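Local coordinates for protein putative branched-chain amino acid aminotransferase IlvE (Streptococcus mutans, PDB 4DQN) that probably catalyses the pyridoxal 5'-phosphate-dependent transfer of the amino group from leucine, isoleucine or valine to 2-oxoglutarate, a step in branched-chain amino acid metabolism, at residues 323-326 with 327-331; 80-83 with 84-87; 223-227 with 228-232. All coordinates share one frame; numbering follows the deposited sequence.

Contact 1: 323-326 with 327-331; sequences DELT and GIQFG
Residues 323-326 and 327-331 form the last turns of helix 316-329 and its exit. Gly327, Ile328, Gln329 and Phe330 donate their amides in turn to the carbonyls of Asp323, Glu324, Leu325 and Thr326. The ladder straightens toward its end: Gly327 N to Asp323 O (2.9 Å) bends to 146° at the hydrogen, whereas Phe330 N to Thr326 O (2.8 Å) opens to 165° and lies nearly along the C=O axis. The same Thr326 O meets the edge of the Phe330 ring in its plane, 3.2 Å from CD2. Gly331 then takes a positive phi of 89° and closes the helix in a Schellman motif, with its own amide bonded to Ile328 O. Gln329 turns back along the helix, its chain extended beyond CG, and its side chain passes obliquely across that of Leu325, one turn earlier: NE2 is 3.7 Å from Leu325 CG, and OE1 is 3.5 Å from Thr326 CA. Ile328 lays CG1 beside the backbone N and against the preceding turn, 3.2 Å from Glu324 O, with CD1 following at 3.3 Å from the same oxygen. Thr326 directs its hydroxyl up the helix to Tyr322 O, while its CG2 lies 3.8 Å from Gln329 OE1. Leu325 and Ile328 face helix 251-262 through Leu259 and also reach Phe77 of strand 74-77. Glu324 forms a salt bridge with Arg263 beyond that helix, and the Phe330 ring packs edge-to-face with Tyr67.

Contact 2: 80-83 with 84-87; sequences NMNA and ERLQ
Gln87 folds its side chain back over the carbonyl of Ala83, one turn earlier in helix 79-92. CB starts 3.6 Å from Ala83 O, CG closes to 3.3 Å from that oxygen, and CD reaches it at 3.2 Å. A bend at chi2 (148°) keeps the terminal amide close above the carbonyl, with OE1 3.7 Å from Ala83 O. NE2 stays 3.5 Å from Ala83 O at an angle too poor for a hydrogen bond; it is instead bonded to Val98 O and Thr100 OG1, while Ala83 O receives the backbone N of Gln87 (3.0 Å). Glu84 also sets CG against the carbonyl a turn back, 3.2 Å from Asn80 O, but its chain runs on extended and the carboxylate draws away. Around the helix, Asn82 and Arg85 run side by side in the same direction, their amide and guanidinium planes 80° apart and Asn82 ND2 3.9 Å from Arg85 NH2. Glu62 holds both, taking Asn82 ND2 on one carboxylate oxygen and Arg85 NE on the other, which limits how either group can turn; Arg85 NH1 goes to Pro249 O. The guanidinium stands beside Lys188, the predicted cofactor lysine, a setting consistent with the phosphate-binding arginine of related branched-chain aminotransferases, although no cofactor is attached to Lys188 here.

Contact 3: 223-227 with 228-232; sequences EEVGS and ANFFG
A tight beta hairpin turns back here, strand 222-225 leading through Gly226 and Ser227 into strand 228-234. Val225 and Ala228 close it as an antiparallel hydrogen-bonded pair: Val225 N reaches Ala228 O at 2.7 Å, and Ala228 N returns to Val225 O at 2.9 Å, approaching that carbonyl from above its plane. The loop is a type II' turn, with Gly226 at the position that requires a positive phi (60°). Beyond the closing pair the strands part quickly, their short axes crossing at 105°. A water fills the next rung, donating to Glu223 O (2.6 Å) and accepting from Phe230 N (2.8 Å), so both backbone groups are satisfied without meeting. The incoming strand, 222-225, carries a classic beta bulge, Glu223 and Glu224 both facing Tyr213 of the neighbouring strand. On one face Val225 and Ala228 lie over Ala286. The CG2 branch of Val225 touches Phe230 CB at 3.7 Å and comes up at the edge of the ring, 4.0 Å from CD2; with CG opposite the backbone N, that ring leads on toward Ala284 and Ile296. Glu224 CB sits only 3.1 Å from Ala228 O. Its carboxylate and the Asn229 amide end near one another, Glu224 OE1 4.3 Å from Asn229 ND2, yet each is spent on the same loop: Glu224 OE1 takes Leu248 N, Asn229 ND2 gives to Leu248 O, and Asn229 OD1 accepts from Ser250 N. Ser227 lies beside Arg178, close to the predicted cofactor lysine.

Contacts 2 and 3 approach Lys188, predicted to carry the cofactor but without it here: the Arg85 side chain lies about 4 Å from that of Lys188, and the Ser227 side chain about 5 Å. The centres of contacts 2 and 3 are 19 Å apart and their nearest atoms about 7 Å, yet the loop at 248-250 links them, bonded to Arg85 at Pro249 and to the 223-232 hairpin at Leu248 and Ser250. Helix 251-262, which follows this loop, packs against Met81 in contact 2 and Leu325 in contact 1. Contact 1 lies away from the cofactor site, its centre 21 Å from that of each of the other contacts.

Contact 1: 323-326 with 327-331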
loop_
_atom_site.group_PDB
_atom_site.type_symbol
_atom_site.label_atom_id
_atom_site.label_comp_id
_atom_site.label_asym_id
_atom_site.label_seq_id
_atom_site.Cartn_x
_atom_site.Cartn_y
_atom_site.Cartn_z
ATOM N N ASP A 323 12.416 22.285 23.311
ATOM C CA ASP A 323 11.807 22.996 24.436
ATOM C C ASP A 323 10.708 23.955 23.973
ATOM O O ASP A 323 9.620 24.003 24.561
ATOM C CB ASP A 323 12.876 23.753 25.246
ATOM C CG ASP A 323 13.755 22.821 26.058
ATOM O OD1 ASP A 323 13.396 21.626 26.176
ATOM O OD2 ASP A 323 14.791 23.276 26.596
ATOM N N GLU A 324 10.976 24.694 22.901
ATOM C CA GLU A 324 10.022 25.685 22.399
ATOM C C GLU A 324 8.798 25.038 21.751
ATOM O O GLU A 324 7.670 25.487 21.964
ATOM C CB GLU A 324 10.715 26.640 21.417
ATOM C CG GLU A 324 9.869 27.838 20.988
ATOM C CD GLU A 324 9.910 28.994 21.981
ATOM O OE1 GLU A 324 10.546 28.869 23.054
ATOM O OE2 GLU A 324 9.301 30.043 21.684
ATOM N N LEU A 325 9.002 23.991 20.960
ATOM C CA LEU A 325 7.863 23.328 20.316
ATOM C C LEU A 325 6.952 22.643 21.332
ATOM O O LEU A 325 5.736 22.847 21.308
ATOM C CB LEU A 325 8.330 22.309 19.269
ATOM C CG LEU A 325 7.232 21.468 18.602
ATOM C CD1 LEU A 325 6.300 22.350 17.785
ATOM C CD2 LEU A 325 7.838 20.355 17.730
ATOM N N THR A 326 7.533 21.839 22.223
ATOM C CA THR A 326 6.740 21.144 23.235
ATOM C C THR A 326 6.108 22.140 24.216
ATOM O O THR A 326 4.973 21.946 24.662
ATOM C CB THR A 326 7.555 20.068 23.998
ATOM O OG1 THR A 326 8.702 20.667 24.615
ATOM C CG2 THR A 326 8.015 18.975 23.053
ATOM N N GLY A 327 6.819 23.220 24.530
ATOM C CA GLY A 327 6.247 24.254 25.386
ATOM C C GLY A 327 4.957 24.805 24.799
ATOM O O GLY A 327 3.956 24.990 25.496
ATOM N N ILE A 328 4.982 25.060 23.500
ATOM C CA ILE A 328 3.812 25.562 22.801
ATOM C C ILE A 328 2.691 24.530 22.807
ATOM O O ILE A 328 1.532 24.860 23.078
ATOM C CB ILE A 328 4.168 25.930 21.352
ATOM C CG1 ILE A 328 5.030 27.193 21.340
ATOM C CG2 ILE A 328 2.902 26.150 20.507
ATOM C CD1 ILE A 328 5.783 27.391 20.039
ATOM N N GLN A 329 3.041 23.282 22.514
ATOM C CA GLN A 329 2.051 22.210 22.457
ATOM C C GLN A 329 1.358 22.009 23.803
ATOM O O GLN A 329 0.135 21.875 23.865
ATOM C CB GLN A 329 2.716 20.923 21.970
ATOM C CG GLN A 329 3.175 20.996 20.505
ATOM C CD GLN A 329 4.111 19.872 20.110
ATOM O OE1 GLN A 329 4.865 19.361 20.938
ATOM N NE2 GLN A 329 4.071 19.477 18.831
ATOM N N PHE A 330 2.134 22.007 24.881
ATOM C CA PHE A 330 1.564 21.795 26.212
ATOM C C PHE A 330 1.065 23.081 26.866
ATOM O O PHE A 330 0.579 23.047 28.001
ATOM C CB PHE A 330 2.572 21.113 27.138
ATOM C CG PHE A 330 2.785 19.658 26.842
ATOM C CD1 PHE A 330 2.005 18.686 27.456
ATOM C CD2 PHE A 330 3.787 19.258 25.974
ATOM C CE1 PHE A 330 2.213 17.337 27.193
ATOM C CE2 PHE A 330 4.003 17.913 25.708
ATOM C CZ PHE A 330 3.212 16.953 26.314
ATOM N N GLY A 331 1.189 24.203 26.160
ATOM C CA GLY A 331 0.577 25.451 26.590
ATOM C C GLY A 331 1.431 26.310 27.508
ATOM O O GLY A 331 0.949 27.303 28.032
#

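Contact 2: 80-83 with 84-87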
loop_
_atom_site.group_PDB
_atom_site.type_symbol
_atom_site.label_atom_id
_atom_site.label_comp_id
_atom_site.label_asym_id
_atom_site.label_seq_id
_atom_site.Cartn_x
_atom_site.Cartn_y
_atom_site.Cartn_z
ATOM N N ASN A 80 -5.809 21.479 11.924
ATOM C CA ASN A 80 -6.110 21.931 10.564
ATOM C C ASN A 80 -5.074 21.439 9.558
ATOM O O ASN A 80 -5.406 21.129 8.403
ATOM C CB ASN A 80 -6.190 23.463 10.498
ATOM C CG ASN A 80 -4.870 24.127 10.847
ATOM O OD1 ASN A 80 -4.284 23.853 11.898
ATOM N ND2 ASN A 80 -4.385 24.989 9.959
ATOM N N MET A 81 -3.816 21.360 9.994
ATOM C CA MET A 81 -2.742 20.877 9.123
ATOM C C MET A 81 -2.883 19.391 8.817
ATOM O O MET A 81 -2.693 18.966 7.676
ATOM C CB MET A 81 -1.368 21.153 9.747
ATOM C CG MET A 81 -1.027 22.631 9.875
ATOM S SD MET A 81 -0.839 23.508 8.305
ATOM C CE MET A 81 0.790 22.910 7.845
ATOM N N ASN A 82 -3.217 18.594 9.829
ATOM C CA ASN A 82 -3.516 17.177 9.589
ATOM C C ASN A 82 -4.699 16.970 8.638
ATOM O O ASN A 82 -4.691 16.054 7.808
ATOM C CB ASN A 82 -3.791 16.466 10.914
ATOM C CG ASN A 82 -2.623 16.555 11.861
ATOM O OD1 ASN A 82 -2.532 17.488 12.666
ATOM N ND2 ASN A 82 -1.707 15.592 11.764
ATOM N N ALA A 83 -5.727 17.803 8.778
ATOM C CA ALA A 83 -6.907 17.677 7.934
ATOM C C ALA A 83 -6.561 17.960 6.477
ATOM O O ALA A 83 -7.058 17.288 5.571
ATOM C CB ALA A 83 -8.013 18.638 8.416
ATOM N N GLU A 84 -5.727 18.971 6.250
ATOM C CA GLU A 84 -5.367 19.370 4.895
ATOM C C GLU A 84 -4.457 18.329 4.269
ATOM O O GLU A 84 -4.569 18.031 3.077
ATOM C CB GLU A 84 -4.733 20.773 4.897
ATOM C CG GLU A 84 -5.739 21.852 5.326
ATOM C CD GLU A 84 -5.164 23.268 5.390
ATOM O OE1 GLU A 84 -3.935 23.441 5.193
ATOM O OE2 GLU A 84 -5.957 24.207 5.645
ATOM N N ARG A 85 -3.576 17.748 5.079
ATOM C CA ARG A 85 -2.723 16.672 4.583
ATOM C C ARG A 85 -3.541 15.429 4.217
ATOM O O ARG A 85 -3.273 14.780 3.193
ATOM C CB ARG A 85 -1.614 16.333 5.588
ATOM C CG ARG A 85 -0.647 15.272 5.060
ATOM C CD ARG A 85 0.569 15.077 5.954
ATOM N NE ARG A 85 0.223 14.519 7.264
ATOM C CZ ARG A 85 1.108 14.273 8.234
ATOM N NH1 ARG A 85 2.393 14.551 8.050
ATOM N NH2 ARG A 85 0.709 13.752 9.395
ATOM N N LEU A 86 -4.542 15.104 5.038
ATOM C CA LEU A 86 -5.433 13.981 4.741
ATOM C C LEU A 86 -6.242 14.249 3.474
ATOM O O LEU A 86 -6.594 13.314 2.757
ATOM C CB LEU A 86 -6.396 13.715 5.911
ATOM C CG LEU A 86 -6.785 12.288 6.331
ATOM C CD1 LEU A 86 -8.187 12.215 6.933
ATOM C CD2 LEU A 86 -6.563 11.216 5.268
ATOM N N GLN A 87 -6.550 15.517 3.200
ATOM C CA GLN A 87 -7.308 15.851 1.999
ATOM C C GLN A 87 -6.456 15.614 0.764
ATOM O O GLN A 87 -6.926 15.067 -0.233
ATOM C CB GLN A 87 -7.806 17.307 2.048
ATOM C CG GLN A 87 -9.033 17.509 2.938
ATOM C CD GLN A 87 -9.066 18.881 3.588
ATOM O OE1 GLN A 87 -8.326 19.789 3.194
ATOM N NE2 GLN A 87 -9.920 19.040 4.591
#

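Contact 3: 223-227 with 228-232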
loop_
_atom_site.group_PDB
_atom_site.type_symbol
_atom_site.label_atom_id
_atom_site.label_comp_id
_atom_site.label_asym_id
_atom_site.label_seq_id
_atom_site.Cartn_x
_atom_site.Cartn_y
_atom_site.Cartn_z
ATOM N N GLU A 223 15.814 11.556 2.006
ATOM C CA GLU A 223 14.378 11.766 1.916
ATOM C C GLU A 223 13.777 11.887 3.304
ATOM O O GLU A 223 13.284 12.952 3.700
ATOM C CB GLU A 223 13.723 10.589 1.203
ATOM C CG GLU A 223 14.071 10.498 -0.259
ATOM C CD GLU A 223 12.978 11.019 -1.148
ATOM O OE1 GLU A 223 11.882 10.418 -1.159
ATOM O OE2 GLU A 223 13.213 12.032 -1.837
ATOM N N GLU A 224 13.801 10.781 4.038
ATOM C CA GLU A 224 13.234 10.773 5.379
ATOM C C GLU A 224 13.787 9.661 6.276
ATOM O O GLU A 224 14.466 8.736 5.805
ATOM C CB GLU A 224 11.694 10.742 5.324
ATOM C CG GLU A 224 11.085 9.720 4.371
ATOM C CD GLU A 224 9.593 9.951 4.164
ATOM O OE1 GLU A 224 9.206 11.071 3.771
ATOM O OE2 GLU A 224 8.802 9.018 4.406
ATOM N N VAL A 225 13.482 9.783 7.569
ATOM C CA VAL A 225 13.983 8.899 8.616
ATOM C C VAL A 225 12.824 8.034 9.095
ATOM O O VAL A 225 12.036 8.450 9.950
ATOM C CB VAL A 225 14.514 9.731 9.792
ATOM C CG1 VAL A 225 15.317 8.866 10.760
ATOM C CG2 VAL A 225 15.360 10.902 9.275
ATOM N N GLY A 226 12.724 6.826 8.541
ATOM C CA GLY A 226 11.545 6.006 8.741
ATOM C C GLY A 226 10.364 6.774 8.197
ATOM O O GLY A 226 10.370 7.179 7.027
ATOM N N SER A 227 9.367 7.013 9.047
ATOM C CA SER A 227 8.193 7.776 8.633
ATOM C C SER A 227 8.293 9.247 9.047
ATOM O O SER A 227 7.365 10.028 8.800
ATOM C CB SER A 227 6.916 7.152 9.206
ATOM O OG SER A 227 6.880 7.269 10.618
ATOM N N ALA A 228 9.422 9.616 9.663
ATOM C CA ALA A 228 9.652 10.987 10.149
ATOM C C ALA A 228 10.559 11.784 9.213
ATOM O O ALA A 228 11.290 11.200 8.408
ATOM C CB ALA A 228 10.253 10.953 11.553
ATOM N N ASN A 229 10.519 13.112 9.322
ATOM C CA ASN A 229 11.358 13.980 8.480
ATOM C C ASN A 229 12.758 14.150 9.068
ATOM O O ASN A 229 12.928 14.050 10.279
ATOM C CB ASN A 229 10.721 15.364 8.310
ATOM C CG ASN A 229 9.546 15.366 7.340
ATOM O OD1 ASN A 229 8.846 16.366 7.205
ATOM N ND2 ASN A 229 9.316 14.246 6.678
ATOM N N PHE A 230 13.749 14.394 8.211
ATOM C CA PHE A 230 15.117 14.687 8.632
ATOM C C PHE A 230 15.274 16.205 8.709
ATOM O O PHE A 230 14.654 16.942 7.926
ATOM C CB PHE A 230 16.121 14.108 7.612
ATOM C CG PHE A 230 17.580 14.429 7.913
ATOM C CD1 PHE A 230 18.178 15.599 7.426
ATOM C CD2 PHE A 230 18.352 13.557 8.670
ATOM C CE1 PHE A 230 19.518 15.890 7.703
ATOM C CE2 PHE A 230 19.693 13.838 8.951
ATOM C CZ PHE A 230 20.278 14.999 8.464
ATOM N N PHE A 231 16.077 16.676 9.659
ATOM C CA PHE A 231 16.497 18.078 9.669
ATOM C C PHE A 231 17.959 18.147 10.099
ATOM O O PHE A 231 18.422 17.334 10.896
ATOM C CB PHE A 231 15.600 18.971 10.562
ATOM C CG PHE A 231 15.785 18.750 12.052
ATOM C CD1 PHE A 231 14.977 17.848 12.739
ATOM C CD2 PHE A 231 16.761 19.443 12.761
ATOM C CE1 PHE A 231 15.143 17.637 14.103
ATOM C CE2 PHE A 231 16.942 19.229 14.122
ATOM C CZ PHE A 231 16.132 18.328 14.795
ATOM N N GLY A 232 18.696 19.106 9.549
ATOM C CA GLY A 232 20.058 19.320 9.990
ATOM C C GLY A 232 20.274 20.764 10.399
ATOM O O GLY A 232 19.603 21.669 9.894
HETATM O O HOH W 1 12.690 14.607 5.593
#